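Local coordinates for ribosomal protein S2-related protein (Deinococcus radiodurans, PDB 2JH3) that binds a [4Fe-4S] cluster and probably acts as a chelatase, perhaps inserting iron into sirohydrochlorin, at residues E76-T80 against E81-P85; Y112-P115 against L116-P120; L436-T439 against I440-V444; S379-E383 against H384-H388. All coordinates share one frame; numbering follows the deposited sequence.

How the interactions relate
The four local contacts fall into two touching pairs far apart in the chain. Interactions 1 and 2, with centres about 12 Å apart, both lie in the first CbiX range, where Glu76 OE2 and Arg114 NE form a salt bridge of 3.0 Å. Interactions 3 and 4, centres about 11 Å apart, meet through Glu383 OE2, which lies 2.7 Å from Ser442 OG and 2.8 Å from Thr439 OG1, both probable hydrogen bonds. This second pair is the one near the cluster: the side chain of Leu387 is about 10 Å from it and that of Thr439 about 13 Å. Interactions 2 and 3 are about 42 Å apart between centres, on opposite sides of the chain's centre.

Interaction 1 of 4, residues E76-T80 against E81-P85; sequences EGYVT and ETVLP
Thr82 lies over one face of the Tyr78 ring, its CB 4.0 Å from the ring centroid and 25° off the normal, which meets the geometry of a CH-pi contact. CG2 of Thr82 comes to 3.5 Å from Tyr78 CE1, while Val83 CG2 comes obliquely to CE2, across the ring from CE1. Beside this, Val79 CG1 packs on Leu84 CD2 at 3.8 Å; Leu84 itself leans on Phe73 and Tyr112. The backbone beneath is not a regular alpha-helix. Tyr78 O accepts from both Thr82 N (2.8 Å) and Val83 N (3.2 Å), and Leu84 N bonds Val79 O, a pi-type widening just before Pro85, whose ring nitrogen has no hydrogen to give. At the N-terminal end Gly77 is the N-cap residue: its O receives Glu81 N, and its own N donates to Thr80 OG1 at 3.1 Å. With chi1 at 65°, that hydroxyl is turned back toward the start of the helix. Outermost, a water donates to both Glu76 OE2 and Glu81 OE1. The two carboxylates, 4.7 Å apart at these oxygens, would probably repel; the shared water and the salt bridge from Arg114 to Glu76 are likely to offset this.

Interaction 2 of 4, residues Y112-P115 against L116-P120; sequences YTRP and LGAHP
Leu116 follows Pro115 directly and opens a short 3-10 turn, its CB touching the carbonyl carbon of Pro115. With CG anti to the backbone N (chi1 176°), the leucine side chain is carried away from residues 112-115 and packs on Leu74 and on Val256 of helix 253-262. At Gly117 the chain bends back: its N lies 3.0 Å from Pro115 O, but the angle is too poor for a hydrogen bond. Ala118 closes the turn. Its N donates to Pro115 O at 2.8 Å with an N-H...O angle of 144°. The methyl of Ala118 points back at the first segment, where CB is 4.2 Å from Pro115 CD and 3.7 Å from Arg114 NH2. It meets the guanidinium obliquely, and the arginine chain, bent at chi3 (70°), brings that group within reach of the methyl; its charge is answered by Glu76, which also touches Ala118. His119 N extends the turn by bonding Leu116 O at 3.1 Å, while its ring leads away onto helix 253-262. Two successive i to i+3 bonds, Ala118 to Pro115 and His119 to Leu116, define one 3-10 turn. It sits in the loop joining strand 108-112 to helix 122-133, a strand-to-helix connection in the CbiX domain of this chelatase-like fold.

Interaction 3 of 4, residues L436-T439 against I440-V444; sequences LGQT and IFSGV
Thr439 makes the most extensive contact, engaging the turn 440-444 through both its hydroxyl and its carbonyl. OG1 accepts from Phe441 N at 3.0 Å with an N-H...O angle of 141°, and chi1 of 74° sets that oxygen over the start of the turn, where it also hydrogen-bonds Glu383 OE2 of helix 375-383. The carbonyl oxygen takes two donors from opposite faces of its plane: Ser442 N at 2.8 Å and Val444 N at 3.3 Å. Gripped from both faces, this buried residue's carbonyl is held within the turn. Replacing Thr439 by valine would probably leave Phe441 N without its side-chain acceptor and take from Glu383 one of its two hydroxyl partners. Gln438 is the second residue of the contact. Its CB lies 3.7 Å from Val444 CG2 and 3.9 Å from Ser442 CB, and the Gln438 and Val444 side chains cross at about a right angle. The amide end reaches beyond the turn, where OE1 accepts from the backbone N of Ala317 of the second subunit; Val444 packs on Leu312 of that subunit. Ser442 OG is likewise committed to Glu383; a water held by Gly437 O at 2.8 Å adds a weak bond to it. Gly443 has a positive phi of 84°, where a CB would be jammed against the carbonyl O of Ser442. An OG1 acceptor for the N two residues on is the mark of an ST turn, and it introduces a short 3-10 turn in the loop between strands 427-429 and 448-450 of the cluster-binding domain.

Interaction 4 of 4, residues S379-E383 against H384-H388; sequences SYAHE and HRRLH
A Schellman motif ends helix 375-383 here: Arg386 N donates to Ala381 O at 2.9 Å, and Arg385 N donates to His382 O at 2.8 Å. Arg385, the C-prime residue, has a positive phi. The turn folds Leu387 back on the helix, where its CB meets Ala381 CB at 4.3 Å. A water bridges Leu387 N and His382 ND1, while His382 NE2 bonds Leu436 O. On the other flank His384 sets its edge against the face of Tyr380, an offset edge-to-face pair with centroids 4.7 Å apart and planes at 88°. The tyrosine CG is anti to its N (chi1 -178°), which places the ring face where the imidazole edge meets it. His384 NE2 is 2.9 Å from Tyr380 OH, a weak bond at 130°, with the hydroxyl in the imidazole plane. Arg386 NH2 lies at the edge of the phenol ring, 3.8 Å from Tyr380 CE2. A leucine in place of Tyr380 would probably strip His384 of its hydroxyl partner and ring face, setting the imidazole free to turn. Glu279 of helix 275-290 bonds the same hydroxyl and draws Arg386 in a long, weak ion pair; its carboxylate would probably favour positive charge on the imidazole.

Interaction 1 of 4, residues E76-T80 against E81-P85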
loop_
_atom_site.group_PDB
_atom_site.type_symbol
_atom_site.label_atom_id
_atom_site.label_comp_id
_atom_site.label_asym_id
_atom_site.label_seq_id
_atom_site.Cartn_x
_atom_site.Cartn_y
_atom_site.Cartn_z
ATOM N N GLU A 76 1.846 -33.663 14.957
ATOM C CA GLU A 76 1.824 -34.634 13.890
ATOM C C GLU A 76 0.376 -34.940 13.755
ATOM O O GLU A 76 -0.219 -35.518 14.643
ATOM C CB GLU A 76 2.631 -35.879 14.253
ATOM C CG GLU A 76 2.599 -36.994 13.247
ATOM C CD GLU A 76 3.640 -38.071 13.590
ATOM O OE1 GLU A 76 3.786 -38.399 14.833
ATOM O OE2 GLU A 76 4.287 -38.563 12.632
ATOM N N GLY A 77 -0.210 -34.480 12.670
ATOM C CA GLY A 77 -1.645 -34.375 12.618
ATOM C C GLY A 77 -2.023 -33.901 11.235
ATOM O O GLY A 77 -1.254 -34.046 10.283
ATOM N N TYR A 78 -3.213 -33.349 11.140
ATOM C CA TYR A 78 -3.780 -32.966 9.842
ATOM C C TYR A 78 -2.907 -32.048 9.011
ATOM O O TYR A 78 -2.734 -32.252 7.819
ATOM C CB TYR A 78 -5.136 -32.328 10.098
ATOM C CG TYR A 78 -5.927 -32.155 8.834
ATOM C CD1 TYR A 78 -6.443 -33.274 8.142
ATOM C CD2 TYR A 78 -6.119 -30.886 8.301
ATOM C CE1 TYR A 78 -7.190 -33.081 6.943
ATOM C CE2 TYR A 78 -6.831 -30.680 7.101
ATOM C CZ TYR A 78 -7.359 -31.770 6.423
ATOM O OH TYR A 78 -8.089 -31.535 5.252
ATOM N N VAL A 79 -2.314 -31.056 9.647
ATOM C CA VAL A 79 -1.499 -30.123 8.910
ATOM C C VAL A 79 -0.281 -30.854 8.321
ATOM O O VAL A 79 -0.025 -30.731 7.145
ATOM C CB VAL A 79 -1.082 -28.915 9.737
ATOM C CG1 VAL A 79 -0.046 -28.077 8.992
ATOM C CG2 VAL A 79 -2.299 -28.059 10.103
ATOM N N THR A 80 0.444 -31.638 9.126
ATOM C CA THR A 80 1.678 -32.253 8.625
ATOM C C THR A 80 1.434 -33.482 7.703
ATOM O O THR A 80 2.245 -33.790 6.823
ATOM C CB THR A 80 2.622 -32.652 9.811
ATOM O OG1 THR A 80 1.984 -33.686 10.580
ATOM C CG2 THR A 80 3.002 -31.457 10.633
ATOM N N GLU A 81 0.299 -34.136 7.884
ATOM C CA GLU A 81 -0.124 -35.338 7.157
ATOM C C GLU A 81 -0.967 -35.059 5.871
ATOM O O GLU A 81 -0.918 -35.823 4.888
ATOM C CB GLU A 81 -0.945 -36.257 8.112
ATOM C CG GLU A 81 -0.039 -36.798 9.277
ATOM C CD GLU A 81 -0.792 -37.703 10.275
ATOM O OE1 GLU A 81 -0.150 -38.178 11.246
ATOM O OE2 GLU A 81 -2.014 -37.835 10.116
ATOM N N THR A 82 -1.767 -34.005 5.916
ATOM C CA THR A 82 -2.629 -33.654 4.785
ATOM C C THR A 82 -2.310 -32.319 4.089
ATOM O O THR A 82 -2.069 -32.312 2.871
ATOM C CB THR A 82 -4.073 -33.826 5.223
ATOM O OG1 THR A 82 -4.225 -35.222 5.587
ATOM C CG2 THR A 82 -5.075 -33.415 4.129
ATOM N N VAL A 83 -2.212 -31.237 4.834
ATOM C CA VAL A 83 -2.064 -29.904 4.243
ATOM C C VAL A 83 -0.715 -29.740 3.590
ATOM O O VAL A 83 -0.671 -29.328 2.499
ATOM C CB VAL A 83 -2.274 -28.796 5.303
ATOM C CG1 VAL A 83 -2.003 -27.345 4.759
ATOM C CG2 VAL A 83 -3.704 -28.884 5.913
ATOM N N LEU A 84 0.399 -30.000 4.291
ATOM C CA LEU A 84 1.730 -29.731 3.708
ATOM C C LEU A 84 1.979 -30.584 2.478
ATOM O O LEU A 84 2.407 -30.046 1.431
ATOM C CB LEU A 84 2.882 -29.826 4.742
ATOM C CG LEU A 84 2.702 -29.052 6.084
ATOM C CD1 LEU A 84 3.908 -29.132 7.013
ATOM C CD2 LEU A 84 2.226 -27.618 5.969
ATOM N N PRO A 85 1.678 -31.899 2.546
ATOM C CA PRO A 85 1.817 -32.772 1.387
ATOM C C PRO A 85 0.968 -32.346 0.188
ATOM O O PRO A 85 1.461 -32.329 -0.916
ATOM C CB PRO A 85 1.407 -34.150 1.929
ATOM C CG PRO A 85 1.638 -34.069 3.320
ATOM C CD PRO A 85 1.273 -32.684 3.731
HETATM O O HOH W 1 2.599 -38.341 10.332
#

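Interaction 2 of 4, residues Y112-P115 against L116-P120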
loop_
_atom_site.group_PDB
_atom_site.type_symbol
_atom_site.label_atom_id
_atom_site.label_comp_id
_atom_site.label_asym_id
_atom_site.label_seq_id
_atom_site.Cartn_x
_atom_site.Cartn_y
_atom_site.Cartn_z
ATOM N N TYR A 112 9.940 -36.640 2.226
ATOM C CA TYR A 112 9.185 -35.878 3.212
ATOM C C TYR A 112 9.183 -36.637 4.532
ATOM O O TYR A 112 8.708 -37.785 4.612
ATOM C CB TYR A 112 7.770 -35.648 2.689
ATOM C CG TYR A 112 6.839 -34.851 3.591
ATOM C CD1 TYR A 112 7.003 -33.485 3.764
ATOM C CD2 TYR A 112 5.789 -35.460 4.264
ATOM C CE1 TYR A 112 6.136 -32.749 4.562
ATOM C CE2 TYR A 112 4.916 -34.710 5.075
ATOM C CZ TYR A 112 5.107 -33.354 5.208
ATOM O OH TYR A 112 4.290 -32.580 6.019
ATOM N N THR A 113 9.780 -36.035 5.559
ATOM C CA THR A 113 9.929 -36.729 6.848
ATOM C C THR A 113 8.726 -36.477 7.785
ATOM O O THR A 113 7.829 -35.654 7.526
ATOM C CB THR A 113 11.212 -36.335 7.599
ATOM O OG1 THR A 113 11.100 -35.013 8.183
ATOM C CG2 THR A 113 12.436 -36.354 6.699
ATOM N N ARG A 114 8.756 -37.208 8.901
ATOM C CA ARG A 114 7.898 -36.953 10.026
ATOM C C ARG A 114 8.283 -35.612 10.547
ATOM O O ARG A 114 9.400 -35.105 10.308
ATOM C CB ARG A 114 8.087 -38.070 11.066
ATOM C CG ARG A 114 7.536 -39.357 10.556
ATOM C CD ARG A 114 7.656 -40.476 11.623
ATOM N NE ARG A 114 6.742 -40.260 12.757
ATOM C CZ ARG A 114 6.671 -41.064 13.831
ATOM N NH1 ARG A 114 7.480 -42.127 13.938
ATOM N NH2 ARG A 114 5.837 -40.770 14.814
ATOM N N PRO A 115 7.352 -34.974 11.235
ATOM C CA PRO A 115 7.637 -33.697 11.834
ATOM C C PRO A 115 8.561 -33.695 13.030
ATOM O O PRO A 115 8.664 -34.711 13.768
ATOM C CB PRO A 115 6.262 -33.191 12.209
ATOM C CG PRO A 115 5.351 -34.311 12.073
ATOM C CD PRO A 115 5.965 -35.410 11.434
ATOM N N LEU A 116 9.219 -32.553 13.227
ATOM C CA LEU A 116 10.158 -32.321 14.353
ATOM C C LEU A 116 9.563 -32.860 15.624
ATOM O O LEU A 116 10.209 -33.604 16.362
ATOM C CB LEU A 116 10.391 -30.835 14.515
ATOM C CG LEU A 116 11.256 -30.405 15.676
ATOM C CD1 LEU A 116 12.607 -31.091 15.532
ATOM C CD2 LEU A 116 11.443 -28.944 15.713
ATOM N N GLY A 117 8.293 -32.532 15.841
ATOM C CA GLY A 117 7.619 -32.883 17.088
ATOM C C GLY A 117 7.509 -34.367 17.304
ATOM O O GLY A 117 7.384 -34.800 18.437
ATOM N N ALA A 118 7.554 -35.159 16.245
ATOM C CA ALA A 118 7.496 -36.650 16.368
ATOM C C ALA A 118 8.822 -37.361 16.742
ATOM O O ALA A 118 8.832 -38.534 17.127
ATOM C CB ALA A 118 6.938 -37.267 15.080
ATOM N N HIS A 119 9.946 -36.700 16.546
ATOM C CA HIS A 119 11.220 -37.356 16.775
ATOM C C HIS A 119 11.571 -37.494 18.286
ATOM O O HIS A 119 11.428 -36.541 19.083
ATOM C CB HIS A 119 12.346 -36.683 16.027
ATOM C CG HIS A 119 13.605 -37.504 15.974
ATOM N ND1 HIS A 119 13.861 -38.419 14.991
ATOM C CD2 HIS A 119 14.672 -37.532 16.803
ATOM C CE1 HIS A 119 15.047 -38.967 15.208
ATOM N NE2 HIS A 119 15.552 -38.448 16.311
ATOM N N PRO A 120 12.028 -38.709 18.670
ATOM C CA PRO A 120 12.383 -38.931 20.093
ATOM C C PRO A 120 13.456 -38.036 20.660
ATOM O O PRO A 120 13.463 -37.798 21.884
ATOM C CB PRO A 120 12.740 -40.411 20.164
ATOM C CG PRO A 120 13.001 -40.862 18.709
ATOM C CD PRO A 120 12.118 -39.950 17.866
#

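Interaction 3 of 4, residues L436-T439 against I440-V444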
loop_
_atom_site.group_PDB
_atom_site.type_symbol
_atom_site.label_atom_id
_atom_site.label_comp_id
_atom_site.label_asym_id
_atom_site.label_seq_id
_atom_site.Cartn_x
_atom_site.Cartn_y
_atom_site.Cartn_z
ATOM N N LEU A 436 2.473 -11.083 -19.551
ATOM C CA LEU A 436 3.727 -10.402 -19.223
ATOM C C LEU A 436 4.715 -10.667 -20.384
ATOM O O LEU A 436 5.216 -11.784 -20.547
ATOM C CB LEU A 436 4.330 -10.961 -17.902
ATOM C CG LEU A 436 5.620 -10.360 -17.383
ATOM C CD1 LEU A 436 5.454 -8.907 -17.086
ATOM C CD2 LEU A 436 6.131 -11.136 -16.128
ATOM N N GLY A 437 4.991 -9.624 -21.152
ATOM C CA GLY A 437 5.772 -9.775 -22.338
ATOM C C GLY A 437 7.272 -9.759 -22.119
ATOM O O GLY A 437 8.024 -10.297 -22.969
ATOM N N GLN A 438 7.710 -9.110 -21.046
ATOM C CA GLN A 438 9.128 -8.878 -20.717
ATOM C C GLN A 438 9.311 -8.962 -19.207
ATOM O O GLN A 438 8.517 -8.370 -18.440
ATOM C CB GLN A 438 9.543 -7.508 -21.138
ATOM C CG GLN A 438 9.712 -7.294 -22.678
ATOM C CD GLN A 438 9.870 -5.846 -23.023
ATOM O OE1 GLN A 438 8.937 -5.028 -22.847
ATOM N NE2 GLN A 438 11.049 -5.486 -23.519
ATOM N N THR A 439 10.323 -9.703 -18.765
ATOM C CA THR A 439 10.641 -9.808 -17.358
ATOM C C THR A 439 11.891 -9.039 -16.989
ATOM O O THR A 439 12.542 -8.406 -17.817
ATOM C CB THR A 439 10.878 -11.233 -16.872
ATOM O OG1 THR A 439 12.149 -11.663 -17.346
ATOM C CG2 THR A 439 9.782 -12.185 -17.300
ATOM N N ILE A 440 12.262 -9.138 -15.691
ATOM C CA ILE A 440 13.540 -8.658 -15.258
ATOM C C ILE A 440 14.694 -9.016 -16.128
ATOM O O ILE A 440 15.640 -8.186 -16.286
ATOM C CB ILE A 440 13.849 -9.121 -13.779
ATOM C CG1 ILE A 440 13.858 -10.630 -13.676
ATOM C CG2 ILE A 440 12.828 -8.403 -12.878
ATOM C CD1 ILE A 440 14.320 -11.119 -12.239
ATOM N N PHE A 441 14.644 -10.216 -16.671
ATOM C CA PHE A 441 15.713 -10.653 -17.590
ATOM C C PHE A 441 15.751 -9.965 -18.961
ATOM O O PHE A 441 16.818 -9.994 -19.649
ATOM C CB PHE A 441 15.688 -12.156 -17.737
ATOM C CG PHE A 441 16.132 -12.871 -16.490
ATOM C CD1 PHE A 441 17.382 -12.632 -15.947
ATOM C CD2 PHE A 441 15.325 -13.729 -15.875
ATOM C CE1 PHE A 441 17.760 -13.236 -14.785
ATOM C CE2 PHE A 441 15.703 -14.333 -14.691
ATOM C CZ PHE A 441 16.904 -14.094 -14.153
ATOM N N SER A 442 14.657 -9.318 -19.356
ATOM C CA SER A 442 14.647 -8.416 -20.510
ATOM C C SER A 442 14.896 -6.948 -20.138
ATOM O O SER A 442 14.615 -6.053 -20.926
ATOM C CB SER A 442 13.341 -8.465 -21.282
ATOM O OG SER A 442 13.111 -9.806 -21.676
ATOM N N GLY A 443 15.344 -6.686 -18.938
ATOM C CA GLY A 443 15.630 -5.332 -18.504
ATOM C C GLY A 443 14.439 -4.554 -17.979
ATOM O O GLY A 443 14.539 -3.325 -17.768
ATOM N N VAL A 444 13.323 -5.221 -17.700
ATOM C CA VAL A 444 12.163 -4.566 -17.098
ATOM C C VAL A 444 12.086 -4.865 -15.587
ATOM O O VAL A 444 11.642 -5.938 -15.206
ATOM C CB VAL A 444 10.826 -4.984 -17.794
ATOM C CG1 VAL A 444 9.668 -4.150 -17.264
ATOM C CG2 VAL A 444 10.949 -4.703 -19.261
HETATM O O HOH W 2 10.639 -11.125 -23.470
#

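Interaction 4 of 4, residues S379-E383 against H384-H388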
loop_
_atom_site.group_PDB
_atom_site.type_symbol
_atom_site.label_atom_id
_atom_site.label_comp_id
_atom_site.label_asym_id
_atom_site.label_seq_id
_atom_site.Cartn_x
_atom_site.Cartn_y
_atom_site.Cartn_z
ATOM N N SER A 379 10.842 -16.021 -13.318
ATOM C CA SER A 379 11.121 -15.087 -14.377
ATOM C C SER A 379 11.897 -15.752 -15.542
ATOM O O SER A 379 11.569 -15.544 -16.742
ATOM C CB SER A 379 11.854 -13.858 -13.831
ATOM O OG SER A 379 10.977 -13.097 -12.938
ATOM N N TYR A 380 12.897 -16.581 -15.178
ATOM C CA TYR A 380 13.724 -17.322 -16.135
ATOM C C TYR A 380 12.848 -18.243 -16.949
ATOM O O TYR A 380 12.933 -18.294 -18.188
ATOM C CB TYR A 380 14.802 -18.132 -15.441
ATOM C CG TYR A 380 15.682 -18.857 -16.419
ATOM C CD1 TYR A 380 16.685 -18.193 -17.044
ATOM C CD2 TYR A 380 15.481 -20.236 -16.725
ATOM C CE1 TYR A 380 17.505 -18.835 -17.995
ATOM C CE2 TYR A 380 16.294 -20.891 -17.644
ATOM C CZ TYR A 380 17.283 -20.174 -18.304
ATOM O OH TYR A 380 18.138 -20.791 -19.239
ATOM N N ALA A 381 12.034 -19.002 -16.256
ATOM C CA ALA A 381 11.124 -19.951 -16.893
ATOM C C ALA A 381 10.100 -19.278 -17.822
ATOM O O ALA A 381 9.804 -19.775 -18.896
ATOM C CB ALA A 381 10.429 -20.683 -15.840
ATOM N N HIS A 382 9.591 -18.120 -17.417
ATOM C CA HIS A 382 8.660 -17.403 -18.257
ATOM C C HIS A 382 9.289 -16.925 -19.559
ATOM O O HIS A 382 8.700 -17.133 -20.593
ATOM C CB HIS A 382 7.997 -16.272 -17.477
ATOM C CG HIS A 382 6.866 -15.641 -18.217
ATOM N ND1 HIS A 382 5.771 -16.356 -18.653
ATOM C CD2 HIS A 382 6.630 -14.361 -18.539
ATOM C CE1 HIS A 382 4.905 -15.537 -19.208
ATOM N NE2 HIS A 382 5.401 -14.317 -19.166
ATOM N N GLU A 383 10.499 -16.360 -19.516
ATOM C CA GLU A 383 11.245 -15.947 -20.711
ATOM C C GLU A 383 11.552 -17.109 -21.715
ATOM O O GLU A 383 11.594 -16.920 -22.940
ATOM C CB GLU A 383 12.558 -15.310 -20.295
ATOM C CG GLU A 383 12.509 -13.961 -19.728
ATOM C CD GLU A 383 12.033 -12.799 -20.651
ATOM O OE1 GLU A 383 11.657 -12.964 -21.828
ATOM O OE2 GLU A 383 12.017 -11.680 -20.122
ATOM N N HIS A 384 11.756 -18.294 -21.170
ATOM C CA HIS A 384 11.873 -19.512 -21.927
ATOM C C HIS A 384 10.540 -20.146 -22.256
ATOM O O HIS A 384 10.484 -21.305 -22.637
ATOM C CB HIS A 384 12.720 -20.530 -21.159
ATOM C CG HIS A 384 14.169 -20.424 -21.464
ATOM N ND1 HIS A 384 14.633 -20.031 -22.700
ATOM C CD2 HIS A 384 15.263 -20.667 -20.708
ATOM C CE1 HIS A 384 15.959 -20.007 -22.677
ATOM N NE2 HIS A 384 16.367 -20.384 -21.477
ATOM N N ARG A 385 9.465 -19.415 -22.049
ATOM C CA ARG A 385 8.120 -19.843 -22.447
ATOM C C ARG A 385 7.682 -21.157 -21.787
ATOM O O ARG A 385 7.013 -21.969 -22.372
ATOM C CB ARG A 385 8.009 -19.864 -24.021
ATOM C CG ARG A 385 8.212 -18.489 -24.693
ATOM C CD ARG A 385 8.884 -18.588 -26.084
ATOM N NE ARG A 385 8.134 -19.404 -27.071
ATOM C CZ ARG A 385 7.984 -19.152 -28.387
ATOM N NH1 ARG A 385 8.483 -18.067 -28.985
ATOM N NH2 ARG A 385 7.288 -19.998 -29.142
ATOM N N ARG A 386 8.043 -21.388 -20.543
ATOM C CA ARG A 386 7.618 -22.640 -19.940
ATOM C C ARG A 386 7.257 -22.523 -18.468
ATOM O O ARG A 386 7.426 -23.462 -17.712
ATOM C CB ARG A 386 8.716 -23.694 -20.131
ATOM C CG ARG A 386 9.979 -23.478 -19.326
ATOM C CD ARG A 386 11.159 -24.033 -20.057
ATOM N NE ARG A 386 12.355 -24.028 -19.228
ATOM C CZ ARG A 386 13.603 -24.078 -19.715
ATOM N NH1 ARG A 386 13.858 -24.123 -21.055
ATOM N NH2 ARG A 386 14.619 -24.067 -18.855
ATOM N N LEU A 387 6.709 -21.401 -18.053
ATOM C CA LEU A 387 6.294 -21.299 -16.676
ATOM C C LEU A 387 4.903 -21.874 -16.569
ATOM O O LEU A 387 4.034 -21.335 -17.208
ATOM C CB LEU A 387 6.277 -19.820 -16.210
ATOM C CG LEU A 387 5.775 -19.607 -14.773
ATOM C CD1 LEU A 387 6.650 -20.311 -13.784
ATOM C CD2 LEU A 387 5.704 -18.185 -14.394
ATOM N N HIS A 388 4.663 -22.906 -15.760
ATOM C CA HIS A 388 3.288 -23.435 -15.657
ATOM C C HIS A 388 2.551 -22.781 -14.528
ATOM O O HIS A 388 3.144 -22.493 -13.483
ATOM C CB HIS A 388 3.232 -24.968 -15.564
ATOM C CG HIS A 388 3.671 -25.634 -16.844
ATOM N ND1 HIS A 388 3.189 -25.243 -18.079
ATOM C CD2 HIS A 388 4.651 -26.544 -17.089
ATOM C CE1 HIS A 388 3.828 -25.915 -19.026
ATOM N NE2 HIS A 388 4.711 -26.720 -18.454
HETATM O O HOH W 3 5.657 -18.967 -19.764
#